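Local coordinates for protein M157 (Murid herpesvirus 1, PDB 2NYK) that serves as a viral ligand for Ly49 natural killer cell receptors and adopts an MHC class I-like fold, at residues F21-E26 / R158-R163; I39-G44 / N162-T167; C60-D65 / Q169-L174; Y73-I78 / T150-S155. The protein carries 1 engineered substitution. All coordinates share one frame; numbering follows the deposited sequence.

Interactions 1, 2 and 3 follow one another along helix 157-173, whereas interaction 4 joins the two helices 71-90 and 148-154. Interactions 1 and 2 have centres about 6 Å apart and share N162 and R163; their strands are neighbours in one antiparallel sheet, joined here by a probable hydrogen bond from D42 N to T22 O at 2.7 Å. The centres of interactions 2 and 3 lie about 7 Å apart, and R163 NH2 reaches D65 O at 3.1 Å. Interaction 4 meets interaction 2 where I39 CG1 lies 3.7 Å from L76 CD1, but stays about 8 Å from interaction 3 at the nearest atoms. The L174 side chain of interaction 3 is about 10 Å from a GlcNAc of an attached glycan.

Interaction 1. Residues F21-E26 / R158-R163; sequences FTMEFE and REIKNR
F21 and K161 form the closest backbone pair between strand 21-26 and helix 158-163, with CA atoms 8.6 Å apart, and M23 faces I160 at a CA separation of 9.5 Å. No hydrogen bond joins the two segments; the contact is made chiefly by side chains. The F21 ring slides past the K161 side chain in the opposite direction; K161 CE lies oblique to the ring, 4.0 Å from F21 CE2, while F21 CZ comes equally near the CA of K161. With CG lodged between the backbone N and the carbonyl carbon (chi1 72°), the ring reaches up to the helix. The hydrocarbon part of K161 does the touching; its NZ continues to the backbone oxygens of F19, D16 and G107, which hold the ammonium. M23 starts out toward the helix, bends near its end (chi3 -28°), and sets CE against I160 CG2 at 3.3 Å, tighter than usual for two carbons and best read with caution; M23 SD lies 4.0 Å from the same I160 CG2. That CE also sits in the plane of the F21 ring, at its edge. F105 meets the F21 ring from strand 96-106, and W164 and V168 of the helix touch it too. Such a helix laid across an antiparallel sheet, with an apolar layer between, is characteristic of the MHC class I-like platform.

Interaction 2. Residues I39-G44 / N162-T167; sequences ISVDNG and NRWRST
W164, whose indole packs on I39 and V41, gives its NE1 hydrogen to E72 OE2, a carboxylate oxygen on helix 71-90 that also receives a salt bridge from R163 NE. The buried indole nitrogen is thereby satisfied, and the bond ties together the two helices above the sheet of this MHC class I-like platform. From the sheet side, I39 and V41 both point toward the helix, and W164 points back. Its CG lies beside the backbone N (chi1 -71°), which directs the six-membered ring toward strand 39-41. Both aliphatic side chains approach this ring obliquely, I39 CG2 reaching W164 CH2 at 4.4 Å and V41 CG1 nearing W164 CE3 at 4.1 Å. The contact is modest, and the ring is shared with V47, V48 and P64. Helix 162-167 is kinked just after the tryptophan, where the N atoms of S166 and T167 lack bonds to the preceding turn. Beyond V41 the chain turns back through D42 and N43, closing with G44 N on V41 O at 3.1 Å.

Interaction 3. Residues C60-D65 / Q169-L174; sequences CKICPD and QKLKQL
I62 sits in a type I beta turn from C60 to C63 that faces helix 169-173, its CA 8.0 Å from that of K170. One methyl carries the meeting: I62 CD1 meets three side chains of 169-174, lying 3.7 Å from L171 CD2, 3.8 Å from L174 CD1 and 3.9 Å from K170 CB. L174 meets it tip to tip, whereas L171 approaches at a slant. The I62 CG1 branch falls between the backbone N and the carbonyl carbon (chi1 60°), projecting CD1 from the turn toward the helix. The turn is held closed by the C60–C63 disulfide and by C63 N on C60 O at 2.8 Å. In this MHC class I-like fold the loop connects the platform sheet to helix 71-90 and lies near the beta domain that follows the platform, from which D225 OD1 takes the N-H of K61 and S200 OG pairs with L171 O. T167 OG1 bonds to I62 O, which a water also approaches weakly; that water accepts a bond from K170 NZ at 2.9 Å.

Interaction 4. Residues Y73-I78 / T150-S155; sequences YVFLDI and TYMIKS
F75 receives I153 over one face of its ring and M152 at its edge, two of the contacts that join antiparallel helices (174° between their directions) on the MHC class I-like platform. I153 CD1 stands 4.0 Å from the F75 ring centroid, 27° off the ring normal, a CH-pi contact; its nearest ring atom is F75 CZ at 3.6 Å. M152 SD lies 4.1 Å from F75 CD1, close to the ring plane, giving a Met-aromatic contact. F75 is able to reach both because CG is anti to its backbone N (chi1 -180°), which extends the ring toward the opposite helix. M152 then bends at its end to set CE against I78 CD1, tip to tip, at 4.0 Å. In the next shell, Y101 meets F75 edge-to-face and F25 adds another ring, while C103, F105, V110 and C112 touch I153 from the sheet. The short helix axes approach to 11.0 Å, with these side chains packed between them, consistent with a platform that has no open peptide groove at this point. Farther out, S155 OG bonds to Y151 O at 2.7 Å, tilted above its carbonyl plane, while S155 N binds the same oxygen.

Interaction 1. Residues F21-E26 / R158-R163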
loop_
_atom_site.group_PDB
_atom_site.type_symbol
_atom_site.label_atom_id
_atom_site.label_comp_id
_atom_site.label_asym_id
_atom_site.label_seq_id
_atom_site.Cartn_x
_atom_site.Cartn_y
_atom_site.Cartn_z
ATOM N N PHE A 21 -13.165 3.658 2.358
ATOM C CA PHE A 21 -11.798 3.210 2.062
ATOM C C PHE A 21 -11.253 2.349 3.190
ATOM O O PHE A 21 -11.853 2.265 4.244
ATOM C CB PHE A 21 -10.865 4.390 1.755
ATOM C CG PHE A 21 -10.483 5.242 2.966
ATOM C CD1 PHE A 21 -9.295 5.012 3.648
ATOM C CD2 PHE A 21 -11.287 6.317 3.367
ATOM C CE1 PHE A 21 -8.935 5.795 4.753
ATOM C CE2 PHE A 21 -10.939 7.137 4.433
ATOM C CZ PHE A 21 -9.749 6.883 5.149
ATOM N N THR A 22 -10.128 1.697 2.941
ATOM C CA THR A 22 -9.502 0.823 3.924
ATOM C C THR A 22 -8.110 1.361 4.237
ATOM O O THR A 22 -7.494 2.071 3.419
ATOM C CB THR A 22 -9.389 -0.658 3.414
ATOM O OG1 THR A 22 -8.352 -0.752 2.425
ATOM C CG2 THR A 22 -10.713 -1.135 2.792
ATOM N N MET A 23 -7.647 1.056 5.446
ATOM C CA MET A 23 -6.315 1.380 5.890
ATOM C C MET A 23 -5.754 0.135 6.551
ATOM O O MET A 23 -6.480 -0.582 7.285
ATOM C CB MET A 23 -6.330 2.563 6.859
ATOM C CG MET A 23 -4.936 3.107 7.212
ATOM S SD MET A 23 -4.956 4.828 7.891
ATOM C CE MET A 23 -6.429 5.473 7.119
ATOM N N GLU A 24 -4.481 -0.148 6.268
ATOM C CA GLU A 24 -3.835 -1.341 6.800
ATOM C C GLU A 24 -2.659 -0.874 7.599
ATOM O O GLU A 24 -1.773 -0.193 7.070
ATOM C CB GLU A 24 -3.404 -2.268 5.664
ATOM C CG GLU A 24 -4.574 -2.781 4.725
ATOM C CD GLU A 24 -5.115 -1.733 3.741
ATOM O OE1 GLU A 24 -4.336 -0.967 3.146
ATOM O OE2 GLU A 24 -6.345 -1.665 3.557
ATOM N N PHE A 25 -2.654 -1.216 8.880
ATOM C CA PHE A 25 -1.577 -0.853 9.788
ATOM C C PHE A 25 -0.801 -2.115 10.058
ATOM O O PHE A 25 -1.398 -3.141 10.441
ATOM C CB PHE A 25 -2.154 -0.347 11.121
ATOM C CG PHE A 25 -3.081 0.813 10.993
ATOM C CD1 PHE A 25 -2.588 2.119 11.016
ATOM C CD2 PHE A 25 -4.462 0.605 10.867
ATOM C CE1 PHE A 25 -3.447 3.204 10.909
ATOM C CE2 PHE A 25 -5.329 1.657 10.760
ATOM C CZ PHE A 25 -4.834 2.973 10.805
ATOM N N GLU A 26 0.515 -2.086 9.852
ATOM C CA GLU A 26 1.291 -3.293 10.056
ATOM C C GLU A 26 2.567 -3.022 10.850
ATOM O O GLU A 26 3.253 -2.029 10.614
ATOM C CB GLU A 26 1.631 -3.922 8.702
ATOM C CG GLU A 26 2.497 -5.176 8.790
ATOM C CD GLU A 26 2.516 -5.934 7.468
ATOM O OE1 GLU A 26 3.372 -6.811 7.291
ATOM O OE2 GLU A 26 1.677 -5.655 6.602
ATOM N N ARG A 158 -13.524 9.383 12.707
ATOM C CA ARG A 158 -13.729 10.724 12.116
ATOM C C ARG A 158 -12.420 11.457 11.819
ATOM O O ARG A 158 -12.252 12.020 10.742
ATOM C CB ARG A 158 -14.581 11.620 13.021
ATOM C CG ARG A 158 -16.042 11.218 13.146
ATOM C CD ARG A 158 -16.746 12.122 14.194
ATOM N NE ARG A 158 -18.192 11.891 14.290
ATOM C CZ ARG A 158 -18.754 10.858 14.922
ATOM N NH1 ARG A 158 -17.986 9.939 15.507
ATOM N NH2 ARG A 158 -20.090 10.746 14.969
ATOM N N GLU A 159 -11.500 11.456 12.793
ATOM C CA GLU A 159 -10.227 12.129 12.622
ATOM C C GLU A 159 -9.407 11.489 11.488
ATOM O O GLU A 159 -8.843 12.198 10.657
ATOM C CB GLU A 159 -9.423 12.131 13.935
ATOM C CG GLU A 159 -8.281 13.109 13.907
ATOM C CD GLU A 159 -7.384 13.032 15.128
ATOM O OE1 GLU A 159 -7.843 12.586 16.219
ATOM O OE2 GLU A 159 -6.210 13.446 14.990
ATOM N N ILE A 160 -9.329 10.155 11.482
ATOM C CA ILE A 160 -8.561 9.422 10.453
ATOM C C ILE A 160 -9.089 9.690 9.046
ATOM O O ILE A 160 -8.326 10.041 8.147
ATOM C CB ILE A 160 -8.510 7.903 10.754
ATOM C CG1 ILE A 160 -7.828 7.641 12.126
ATOM C CG2 ILE A 160 -7.726 7.183 9.674
ATOM C CD1 ILE A 160 -8.048 6.197 12.688
ATOM N N LYS A 161 -10.396 9.528 8.857
ATOM C CA LYS A 161 -11.043 9.807 7.574
ATOM C C LYS A 161 -10.829 11.247 7.138
ATOM O O LYS A 161 -10.479 11.506 5.989
ATOM C CB LYS A 161 -12.540 9.481 7.650
ATOM C CG LYS A 161 -12.850 7.992 7.872
ATOM C CD LYS A 161 -14.315 7.652 7.568
ATOM C CE LYS A 161 -14.542 7.391 6.069
ATOM N NZ LYS A 161 -16.012 7.251 5.799
ATOM N N ASN A 162 -10.973 12.181 8.072
ATOM C CA ASN A 162 -10.747 13.603 7.773
ATOM C C ASN A 162 -9.314 13.863 7.302
ATOM O O ASN A 162 -9.081 14.581 6.336
ATOM C CB ASN A 162 -11.103 14.485 8.975
ATOM C CG ASN A 162 -10.766 15.959 8.747
ATOM O OD1 ASN A 162 -9.722 16.437 9.191
ATOM N ND2 ASN A 162 -11.649 16.676 8.053
ATOM N N ARG A 163 -8.368 13.230 7.984
ATOM C CA ARG A 163 -6.938 13.348 7.669
ATOM C C ARG A 163 -6.543 12.711 6.336
ATOM O O ARG A 163 -5.681 13.247 5.622
ATOM C CB ARG A 163 -6.100 12.719 8.789
ATOM C CG ARG A 163 -5.952 13.577 9.988
ATOM C CD ARG A 163 -5.490 12.786 11.241
ATOM N NE ARG A 163 -4.206 12.112 11.063
ATOM C CZ ARG A 163 -3.086 12.717 10.680
ATOM N NH1 ARG A 163 -3.076 14.021 10.420
ATOM N NH2 ARG A 163 -1.965 12.018 10.552
#

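Interaction 2. Residues I39-G44 / N162-T167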
loop_
_atom_site.group_PDB
_atom_site.type_symbol
_atom_site.label_atom_id
_atom_site.label_comp_id
_atom_site.label_asym_id
_atom_site.label_seq_id
_atom_site.Cartn_x
_atom_site.Cartn_y
_atom_site.Cartn_z
ATOM N N ILE A 39 1.943 2.009 6.968
ATOM C CA ILE A 39 0.539 2.312 6.751
ATOM C C ILE A 39 0.331 2.227 5.255
ATOM O O ILE A 39 1.117 2.797 4.492
ATOM C CB ILE A 39 0.152 3.721 7.232
ATOM C CG1 ILE A 39 0.371 3.889 8.741
ATOM C CG2 ILE A 39 -1.348 4.024 6.890
ATOM C CD1 ILE A 39 0.180 5.308 9.161
ATOM N N SER A 40 -0.742 1.539 4.852
ATOM C CA SER A 40 -1.142 1.439 3.461
ATOM C C SER A 40 -2.614 1.824 3.447
ATOM O O SER A 40 -3.269 1.818 4.504
ATOM C CB SER A 40 -0.998 -0.011 2.976
ATOM O OG SER A 40 0.273 -0.532 3.394
ATOM N N VAL A 41 -3.146 2.128 2.266
ATOM C CA VAL A 41 -4.548 2.446 2.163
ATOM C C VAL A 41 -5.081 1.677 0.986
ATOM O O VAL A 41 -4.346 1.423 0.033
ATOM C CB VAL A 41 -4.829 3.950 1.952
ATOM C CG1 VAL A 41 -4.290 4.784 3.130
ATOM C CG2 VAL A 41 -4.225 4.422 0.628
ATOM N N ASP A 42 -6.354 1.325 1.078
ATOM C CA ASP A 42 -7.069 0.607 0.023
ATOM C C ASP A 42 -6.372 -0.654 -0.445
ATOM O O ASP A 42 -6.367 -0.973 -1.636
ATOM C CB ASP A 42 -7.405 1.548 -1.140
ATOM C CG ASP A 42 -8.614 2.385 -0.837
ATOM O OD1 ASP A 42 -9.334 1.999 0.106
ATOM O OD2 ASP A 42 -8.866 3.402 -1.515
ATOM N N ASN A 43 -5.792 -1.364 0.520
ATOM C CA ASN A 43 -5.064 -2.620 0.269
ATOM C C ASN A 43 -3.954 -2.484 -0.800
ATOM O O ASN A 43 -3.684 -3.423 -1.555
ATOM C CB ASN A 43 -6.062 -3.747 -0.046
ATOM C CG ASN A 43 -5.476 -5.132 0.166
ATOM O OD1 ASN A 43 -4.667 -5.367 1.087
ATOM N ND2 ASN A 43 -5.874 -6.057 -0.686
ATOM N N GLY A 44 -3.302 -1.315 -0.850
ATOM C CA GLY A 44 -2.232 -1.080 -1.825
ATOM C C GLY A 44 -0.880 -1.133 -1.161
ATOM O O GLY A 44 -0.754 -1.651 -0.060
ATOM N N ASN A 162 -10.973 12.181 8.072
ATOM C CA ASN A 162 -10.747 13.603 7.773
ATOM C C ASN A 162 -9.314 13.863 7.302
ATOM O O ASN A 162 -9.081 14.581 6.336
ATOM C CB ASN A 162 -11.103 14.485 8.975
ATOM C CG ASN A 162 -10.766 15.959 8.747
ATOM O OD1 ASN A 162 -9.722 16.437 9.191
ATOM N ND2 ASN A 162 -11.649 16.676 8.053
ATOM N N ARG A 163 -8.368 13.230 7.984
ATOM C CA ARG A 163 -6.938 13.348 7.669
ATOM C C ARG A 163 -6.543 12.711 6.336
ATOM O O ARG A 163 -5.681 13.247 5.622
ATOM C CB ARG A 163 -6.100 12.719 8.789
ATOM C CG ARG A 163 -5.952 13.577 9.988
ATOM C CD ARG A 163 -5.490 12.786 11.241
ATOM N NE ARG A 163 -4.206 12.112 11.063
ATOM C CZ ARG A 163 -3.086 12.717 10.680
ATOM N NH1 ARG A 163 -3.076 14.021 10.420
ATOM N NH2 ARG A 163 -1.965 12.018 10.552
ATOM N N TRP A 164 -7.174 11.586 5.995
ATOM C CA TRP A 164 -6.745 10.774 4.844
ATOM C C TRP A 164 -7.602 10.814 3.589
ATOM O O TRP A 164 -7.126 10.445 2.517
ATOM C CB TRP A 164 -6.564 9.312 5.273
ATOM C CG TRP A 164 -5.340 9.168 6.151
ATOM C CD1 TRP A 164 -5.263 9.331 7.513
ATOM C CD2 TRP A 164 -4.031 8.834 5.708
ATOM N NE1 TRP A 164 -3.973 9.120 7.938
ATOM C CE2 TRP A 164 -3.197 8.822 6.839
ATOM C CE3 TRP A 164 -3.481 8.538 4.451
ATOM C CZ2 TRP A 164 -1.830 8.515 6.754
ATOM C CZ3 TRP A 164 -2.131 8.263 4.367
ATOM C CH2 TRP A 164 -1.323 8.252 5.507
ATOM N N ARG A 165 -8.859 11.232 3.707
ATOM C CA ARG A 165 -9.764 11.190 2.567
ATOM C C ARG A 165 -9.164 11.766 1.277
ATOM O O ARG A 165 -9.156 11.106 0.264
ATOM C CB ARG A 165 -11.088 11.893 2.873
ATOM C CG ARG A 165 -11.934 12.034 1.639
ATOM C CD ARG A 165 -13.370 12.424 1.962
ATOM N NE ARG A 165 -13.492 13.749 2.564
ATOM C CZ ARG A 165 -13.428 14.906 1.896
ATOM N NH1 ARG A 165 -13.218 14.917 0.589
ATOM N NH2 ARG A 165 -13.599 16.057 2.545
ATOM N N SER A 166 -8.692 13.007 1.330
ATOM C CA SER A 166 -8.129 13.663 0.156
ATOM C C SER A 166 -6.957 12.859 -0.436
ATOM O O SER A 166 -6.861 12.707 -1.639
ATOM C CB SER A 166 -7.673 15.076 0.530
ATOM O OG SER A 166 -6.988 15.683 -0.553
ATOM N N THR A 167 -6.079 12.351 0.423
ATOM C CA THR A 167 -4.942 11.524 -0.009
ATOM C C THR A 167 -5.419 10.289 -0.755
ATOM O O THR A 167 -4.936 9.988 -1.828
ATOM C CB THR A 167 -4.064 11.118 1.201
ATOM O OG1 THR A 167 -3.547 12.307 1.797
ATOM C CG2 THR A 167 -2.892 10.212 0.761
#

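Interaction 3. Residues C60-D65 / Q169-L174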
loop_
_atom_site.group_PDB
_atom_site.type_symbol
_atom_site.label_atom_id
_atom_site.label_comp_id
_atom_site.label_asym_id
_atom_site.label_seq_id
_atom_site.Cartn_x
_atom_site.Cartn_y
_atom_site.Cartn_z
ATOM N N CYS A 60 4.545 9.555 2.039
ATOM C CA CYS A 60 4.222 9.938 0.660
ATOM C C CYS A 60 3.935 11.444 0.560
ATOM O O CYS A 60 3.328 12.024 1.453
ATOM C CB CYS A 60 3.073 9.087 0.095
ATOM S SG CYS A 60 1.396 9.739 0.198
ATOM N N LYS A 61 4.384 12.059 -0.527
ATOM C CA LYS A 61 4.279 13.513 -0.708
ATOM C C LYS A 61 2.862 14.045 -0.604
ATOM O O LYS A 61 2.683 15.195 -0.250
ATOM C CB LYS A 61 4.894 13.951 -2.058
ATOM C CG LYS A 61 6.374 13.612 -2.219
ATOM C CD LYS A 61 7.255 14.294 -1.175
ATOM C CE LYS A 61 8.729 13.909 -1.322
ATOM N NZ LYS A 61 9.221 14.008 -2.747
ATOM N N ILE A 62 1.861 13.237 -0.967
ATOM C CA ILE A 62 0.475 13.706 -0.889
ATOM C C ILE A 62 -0.218 13.177 0.366
ATOM O O ILE A 62 -1.445 13.266 0.496
ATOM C CB ILE A 62 -0.354 13.333 -2.158
ATOM C CG1 ILE A 62 -0.400 11.808 -2.352
ATOM C CG2 ILE A 62 0.206 14.052 -3.402
ATOM C CD1 ILE A 62 -1.254 11.366 -3.529
ATOM N N CYS A 63 0.575 12.592 1.264
ATOM C CA CYS A 63 0.077 12.069 2.539
ATOM C C CYS A 63 0.021 13.185 3.595
ATOM O O CYS A 63 0.786 14.145 3.521
ATOM C CB CYS A 63 0.970 10.921 3.047
ATOM S SG CYS A 63 0.753 9.370 2.138
ATOM N N PRO A 64 -0.902 13.065 4.575
ATOM C CA PRO A 64 -0.890 14.032 5.661
ATOM C C PRO A 64 0.366 13.834 6.510
ATOM O O PRO A 64 0.964 12.753 6.493
ATOM C CB PRO A 64 -2.150 13.675 6.461
ATOM C CG PRO A 64 -2.361 12.224 6.198
ATOM C CD PRO A 64 -1.987 12.068 4.741
ATOM N N ASP A 65 0.788 14.859 7.231
ATOM C CA ASP A 65 1.942 14.654 8.105
ATOM C C ASP A 65 1.526 13.740 9.247
ATOM O O ASP A 65 0.423 13.855 9.765
ATOM C CB ASP A 65 2.491 15.971 8.647
ATOM C CG ASP A 65 3.723 15.763 9.520
ATOM O OD1 ASP A 65 4.712 15.173 9.015
ATOM O OD2 ASP A 65 3.689 16.157 10.710
ATOM N N GLN A 169 -8.385 9.663 -2.255
ATOM C CA GLN A 169 -9.043 10.008 -3.514
ATOM C C GLN A 169 -7.988 10.302 -4.595
ATOM O O GLN A 169 -8.103 9.832 -5.721
ATOM C CB GLN A 169 -10.019 11.192 -3.309
ATOM C CG GLN A 169 -11.097 10.890 -2.237
ATOM C CD GLN A 169 -12.166 11.983 -2.069
ATOM O OE1 GLN A 169 -11.867 13.115 -1.685
ATOM N NE2 GLN A 169 -13.425 11.623 -2.331
ATOM N N LYS A 170 -6.956 11.054 -4.242
ATOM C CA LYS A 170 -5.866 11.351 -5.195
ATOM C C LYS A 170 -5.139 10.087 -5.644
ATOM O O LYS A 170 -4.876 9.902 -6.835
ATOM C CB LYS A 170 -4.849 12.303 -4.588
ATOM C CG LYS A 170 -5.359 13.696 -4.356
ATOM C CD LYS A 170 -4.196 14.617 -4.008
ATOM C CE LYS A 170 -4.626 16.082 -3.977
ATOM N NZ LYS A 170 -5.463 16.435 -2.796
ATOM N N LEU A 171 -4.839 9.205 -4.691
ATOM C CA LEU A 171 -4.174 7.932 -5.005
ATOM C C LEU A 171 -4.982 7.077 -6.000
ATOM O O LEU A 171 -4.418 6.400 -6.847
ATOM C CB LEU A 171 -3.879 7.170 -3.712
ATOM C CG LEU A 171 -2.705 7.718 -2.878
ATOM C CD1 LEU A 171 -2.581 6.975 -1.559
ATOM C CD2 LEU A 171 -1.393 7.647 -3.652
ATOM N N LYS A 172 -6.311 7.139 -5.917
ATOM C CA LYS A 172 -7.152 6.411 -6.866
ATOM C C LYS A 172 -7.001 7.028 -8.241
ATOM O O LYS A 172 -6.769 6.324 -9.211
ATOM C CB LYS A 172 -8.641 6.419 -6.476
ATOM C CG LYS A 172 -9.003 6.069 -5.040
ATOM C CD LYS A 172 -10.524 5.760 -4.901
ATOM C CE LYS A 172 -11.397 6.923 -5.426
ATOM N NZ LYS A 172 -12.889 6.684 -5.447
ATOM N N GLN A 173 -7.124 8.349 -8.330
ATOM C CA GLN A 173 -7.007 9.023 -9.630
ATOM C C GLN A 173 -5.629 8.884 -10.295
ATOM O O GLN A 173 -5.520 8.852 -11.509
ATOM C CB GLN A 173 -7.406 10.478 -9.493
ATOM C CG GLN A 173 -8.853 10.617 -9.024
ATOM C CD GLN A 173 -9.364 12.020 -9.135
ATOM O OE1 GLN A 173 -8.705 12.967 -8.706
ATOM N NE2 GLN A 173 -10.567 12.169 -9.697
ATOM N N LEU A 174 -4.590 8.777 -9.475
ATOM C CA LEU A 174 -3.221 8.572 -9.960
ATOM C C LEU A 174 -3.010 7.154 -10.479
ATOM O O LEU A 174 -1.995 6.851 -11.113
ATOM C CB LEU A 174 -2.237 8.885 -8.848
ATOM C CG LEU A 174 -2.101 10.377 -8.525
ATOM C CD1 LEU A 174 -1.258 10.602 -7.283
ATOM C CD2 LEU A 174 -1.532 11.106 -9.718
HETATM O O HOH W 1 -3.610 15.513 -0.813
#

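Interaction 4. Residues Y73-I78 / T150-S155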
loop_
_atom_site.group_PDB
_atom_site.type_symbol
_atom_site.label_atom_id
_atom_site.label_comp_id
_atom_site.label_asym_id
_atom_site.label_seq_id
_atom_site.Cartn_x
_atom_site.Cartn_y
_atom_site.Cartn_z
ATOM N N TYR A 73 0.328 7.091 14.238
ATOM C CA TYR A 73 1.661 6.873 14.792
ATOM C C TYR A 73 1.581 6.170 16.134
ATOM O O TYR A 73 2.289 5.195 16.387
ATOM C CB TYR A 73 2.435 8.195 14.965
ATOM C CG TYR A 73 3.753 7.958 15.693
ATOM C CD1 TYR A 73 4.930 7.760 14.983
ATOM C CD2 TYR A 73 3.806 7.857 17.090
ATOM C CE1 TYR A 73 6.137 7.496 15.640
ATOM C CE2 TYR A 73 5.009 7.594 17.752
ATOM C CZ TYR A 73 6.168 7.415 17.013
ATOM O OH TYR A 73 7.372 7.141 17.639
ATOM N N VAL A 74 0.728 6.692 17.007
ATOM C CA VAL A 74 0.568 6.142 18.347
ATOM C C VAL A 74 0.031 4.705 18.303
ATOM O O VAL A 74 0.507 3.857 19.051
ATOM C CB VAL A 74 -0.339 7.059 19.218
ATOM C CG1 VAL A 74 -0.747 6.381 20.526
ATOM C CG2 VAL A 74 0.373 8.396 19.501
ATOM N N PHE A 75 -0.946 4.430 17.432
ATOM C CA PHE A 75 -1.463 3.065 17.279
ATOM C C PHE A 75 -0.322 2.084 16.978
ATOM O O PHE A 75 -0.183 1.050 17.624
ATOM C CB PHE A 75 -2.527 2.991 16.174
ATOM C CG PHE A 75 -3.080 1.617 15.990
ATOM C CD1 PHE A 75 -4.044 1.123 16.864
ATOM C CD2 PHE A 75 -2.594 0.784 14.985
ATOM C CE1 PHE A 75 -4.515 -0.158 16.746
ATOM C CE2 PHE A 75 -3.109 -0.499 14.830
ATOM C CZ PHE A 75 -4.059 -0.969 15.702
ATOM N N LEU A 76 0.516 2.441 16.016
ATOM C CA LEU A 76 1.637 1.601 15.594
ATOM C C LEU A 76 2.707 1.462 16.679
ATOM O O LEU A 76 3.284 0.387 16.856
ATOM C CB LEU A 76 2.263 2.215 14.343
ATOM C CG LEU A 76 1.368 2.113 13.102
ATOM C CD1 LEU A 76 1.865 3.023 11.996
ATOM C CD2 LEU A 76 1.298 0.681 12.625
ATOM N N ASP A 77 2.967 2.565 17.385
ATOM C CA ASP A 77 3.917 2.598 18.504
ATOM C C ASP A 77 3.476 1.656 19.618
ATOM O O ASP A 77 4.258 0.872 20.109
ATOM C CB ASP A 77 4.058 4.037 19.039
ATOM C CG ASP A 77 5.223 4.191 20.005
ATOM O OD1 ASP A 77 5.116 5.008 20.944
ATOM O OD2 ASP A 77 6.239 3.495 19.835
ATOM N N ILE A 78 2.208 1.727 19.987
ATOM C CA ILE A 78 1.632 0.825 20.973
ATOM C C ILE A 78 1.709 -0.652 20.546
ATOM O O ILE A 78 2.077 -1.505 21.353
ATOM C CB ILE A 78 0.176 1.204 21.303
ATOM C CG1 ILE A 78 0.128 2.564 22.032
ATOM C CG2 ILE A 78 -0.483 0.092 22.118
ATOM C CD1 ILE A 78 -1.282 3.019 22.414
ATOM N N THR A 150 -8.850 -2.637 17.744
ATOM C CA THR A 150 -9.867 -2.061 16.862
ATOM C C THR A 150 -10.647 -0.925 17.549
ATOM O O THR A 150 -11.063 0.049 16.887
ATOM C CB THR A 150 -10.822 -3.160 16.344
ATOM O OG1 THR A 150 -10.062 -4.144 15.613
ATOM C CG2 THR A 150 -11.908 -2.570 15.433
ATOM N N TYR A 151 -10.844 -1.046 18.867
ATOM C CA TYR A 151 -11.533 -0.014 19.652
ATOM C C TYR A 151 -10.888 1.372 19.452
ATOM O O TYR A 151 -11.583 2.333 19.167
ATOM C CB TYR A 151 -11.586 -0.401 21.147
ATOM C CG TYR A 151 -11.885 0.778 22.054
ATOM C CD1 TYR A 151 -13.195 1.261 22.207
ATOM C CD2 TYR A 151 -10.853 1.435 22.727
ATOM C CE1 TYR A 151 -13.470 2.362 23.035
ATOM C CE2 TYR A 151 -11.117 2.541 23.546
ATOM C CZ TYR A 151 -12.421 2.995 23.696
ATOM O OH TYR A 151 -12.656 4.087 24.515
ATOM N N MET A 152 -9.563 1.445 19.583
ATOM C CA MET A 152 -8.801 2.675 19.380
ATOM C C MET A 152 -9.000 3.264 17.991
ATOM O O MET A 152 -9.163 4.469 17.836
ATOM C CB MET A 152 -7.313 2.454 19.659
ATOM C CG MET A 152 -6.433 3.709 19.405
ATOM S SD MET A 152 -4.726 3.641 20.036
ATOM C CE MET A 152 -4.870 4.497 21.591
ATOM N N ILE A 153 -8.948 2.417 16.968
ATOM C CA ILE A 153 -9.226 2.864 15.611
ATOM C C ILE A 153 -10.679 3.372 15.494
ATOM O O ILE A 153 -10.926 4.476 14.998
ATOM C CB ILE A 153 -8.927 1.722 14.604
ATOM C CG1 ILE A 153 -7.418 1.399 14.616
ATOM C CG2 ILE A 153 -9.408 2.121 13.193
ATOM C CD1 ILE A 153 -7.122 0.059 14.049
ATOM N N LYS A 154 -11.628 2.555 15.956
ATOM C CA LYS A 154 -13.044 2.896 15.951
ATOM C C LYS A 154 -13.292 4.256 16.611
ATOM O O LYS A 154 -13.992 5.109 16.058
ATOM C CB LYS A 154 -13.853 1.802 16.665
ATOM C CG LYS A 154 -15.344 2.137 16.849
ATOM C CD LYS A 154 -16.031 2.365 15.497
ATOM C CE LYS A 154 -17.436 2.964 15.676
ATOM N NZ LYS A 154 -18.397 1.931 16.180
ATOM N N SER A 155 -12.688 4.462 17.778
ATOM C CA SER A 155 -12.870 5.695 18.539
ATOM C C SER A 155 -12.344 6.947 17.845
ATOM O O SER A 155 -12.651 8.053 18.268
ATOM C CB SER A 155 -12.210 5.558 19.900
ATOM O OG SER A 155 -12.672 4.388 20.539
#